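Local atomic coordinates of histone acetyltransferase, ELP3 family (Methanocaldococcus infernus, PDB entry 6IA8), a protein that catalyses formation of 5-carboxymethyluridine at wobble position 34 of tRNAs from acetyl-CoA, using radical S-adenosylmethionine chemistry. Residues 418-423 and 467-472. Numbering follows the deposited sequence.
Sequences ILIAFL and MGYGRM. With SO4 (sulfate ion), chain D.
I420 lays its CG2 methyl over one face of the Y469 ring, a CH-pi contact with CG2 4.0 Å from the ring centroid and displaced toward the CD2-CE2 rim. With CG1 beside the backbone N of I420 (chi1 -68°), CG2 is the branch anti to it, sent toward the tyrosine. Beside it A421 brings its CB to 4.1 Å from CB of Y469; so small a side chain lets the first turn of helix 469-484 settle close on the sheet. A classic beta bulge opposite F411 turns I420 and A421 to the same side, and the F411 ring also meets Y469.

The helix start grips a sulfate, probably from the crystallisation liquor. G468, the N-cap, has a positive phi (101°) that suits glycine, and its N donates a hydrogen bond to sulfate O2 (2.8 Å). G470, lacking a side chain, leaves room for O4 at its N; R471 N also donates. The cationic R471 suits an anion: bent at chi3, it donates from NE almost straight to O1 (2.9 Å, 176°) while NH2 reaches O2. Y469, G470 and R471 probably bind acetyl-CoA; this amide-lined helix start matches the pyrophosphate-binding loop of GNAT acetyltransferases, and the sulfate plausibly mimics a cofactor phosphate.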
# COMPACT_ATOMS: atom_id res chain seq x y z
N ILE A 418 4.79 -6.39 19.25
CA ILE A 418 5.34 -6.90 17.99
C ILE A 418 4.22 -7.53 17.18
O ILE A 418 3.51 -8.41 17.68
CB ILE A 418 6.47 -7.92 18.23
CG1 ILE A 418 7.56 -7.34 19.12
CG2 ILE A 418 7.03 -8.37 16.85
CD1 ILE A 418 8.73 -8.26 19.39
N LEU A 419 4.05 -7.07 15.94
CA LEU A 419 2.93 -7.45 15.09
C LEU A 419 3.37 -8.59 14.19
O LEU A 419 4.39 -8.48 13.49
CB LEU A 419 2.49 -6.24 14.25
CG LEU A 419 1.41 -6.49 13.20
CD1 LEU A 419 0.09 -6.82 13.81
CD2 LEU A 419 1.31 -5.24 12.28
N ILE A 420 2.60 -9.68 14.20
CA ILE A 420 2.93 -10.90 13.49
C ILE A 420 2.12 -11.06 12.21
O ILE A 420 2.62 -11.62 11.23
CB ILE A 420 2.73 -12.11 14.43
CG1 ILE A 420 3.78 -12.06 15.56
CG2 ILE A 420 2.81 -13.38 13.66
CD1 ILE A 420 3.39 -12.87 16.79
N ALA A 421 0.86 -10.65 12.24
CA ALA A 421 -0.06 -10.86 11.12
C ALA A 421 -1.27 -9.98 11.34
O ALA A 421 -1.61 -9.65 12.48
CB ALA A 421 -0.49 -12.32 11.02
N PHE A 422 -1.95 -9.63 10.25
CA PHE A 422 -3.14 -8.80 10.37
C PHE A 422 -4.08 -9.09 9.22
O PHE A 422 -3.69 -9.60 8.16
CB PHE A 422 -2.76 -7.30 10.47
CG PHE A 422 -2.20 -6.72 9.23
CD1 PHE A 422 -0.84 -6.67 9.05
CD2 PHE A 422 -3.03 -6.17 8.26
CE1 PHE A 422 -0.28 -6.11 7.90
CE2 PHE A 422 -2.48 -5.61 7.09
CZ PHE A 422 -1.12 -5.59 6.91
N LEU A 423 -5.35 -8.74 9.44
CA LEU A 423 -6.40 -8.91 8.45
C LEU A 423 -7.30 -7.68 8.52
O LEU A 423 -7.67 -7.23 9.62
CB LEU A 423 -7.21 -10.18 8.72
CG LEU A 423 -8.36 -10.52 7.78
CD1 LEU A 423 -8.58 -12.04 7.77
CD2 LEU A 423 -9.65 -9.80 8.14
N MET A 467 2.43 -21.26 10.20
CA MET A 467 2.23 -21.51 11.61
C MET A 467 0.76 -21.42 12.02
O MET A 467 0.46 -21.60 13.21
CB MET A 467 3.04 -20.51 12.44
CG MET A 467 4.55 -20.66 12.28
SD MET A 467 5.44 -19.43 13.24
CE MET A 467 5.04 -19.95 14.91
N GLY A 468 -0.14 -21.10 11.09
CA GLY A 468 -1.56 -21.07 11.38
C GLY A 468 -2.14 -19.69 11.59
O GLY A 468 -3.37 -19.57 11.77
N TYR A 469 -1.32 -18.65 11.57
CA TYR A 469 -1.84 -17.32 11.90
C TYR A 469 -2.82 -16.84 10.85
O TYR A 469 -3.87 -16.28 11.18
CB TYR A 469 -0.68 -16.33 12.07
CG TYR A 469 0.10 -16.54 13.34
CD1 TYR A 469 -0.51 -16.39 14.59
CD2 TYR A 469 1.44 -16.89 13.30
CE1 TYR A 469 0.19 -16.59 15.76
CE2 TYR A 469 2.16 -17.08 14.48
CZ TYR A 469 1.53 -16.94 15.70
OH TYR A 469 2.25 -17.13 16.85
N GLY A 470 -2.49 -17.08 9.57
CA GLY A 470 -3.38 -16.67 8.49
C GLY A 470 -4.72 -17.37 8.58
O GLY A 470 -5.78 -16.74 8.54
N ARG A 471 -4.68 -18.68 8.76
CA ARG A 471 -5.92 -19.44 8.86
C ARG A 471 -6.73 -19.03 10.08
O ARG A 471 -7.97 -18.99 10.01
CB ARG A 471 -5.61 -20.93 8.92
CG ARG A 471 -5.33 -21.52 7.55
CD ARG A 471 -4.66 -22.89 7.67
NE ARG A 471 -3.28 -22.75 8.13
CZ ARG A 471 -2.46 -23.77 8.34
NH1 ARG A 471 -2.87 -25.01 8.13
NH2 ARG A 471 -1.22 -23.54 8.76
N MET A 472 -6.07 -18.75 11.21
CA MET A 472 -6.80 -18.32 12.40
C MET A 472 -7.43 -16.94 12.21
O MET A 472 -8.55 -16.70 12.66
CB MET A 472 -5.86 -18.33 13.61
CG MET A 472 -5.51 -19.70 14.13
SD MET A 472 -4.67 -19.65 15.73
CE MET A 472 -3.00 -19.23 15.23
S SO4 D . -0.98 -19.87 7.77
O1 SO4 D . -2.23 -20.11 8.51
O2 SO4 D . -0.00 -20.88 8.28
O3 SO4 D . -1.23 -20.03 6.34
O4 SO4 D . -0.47 -18.52 8.08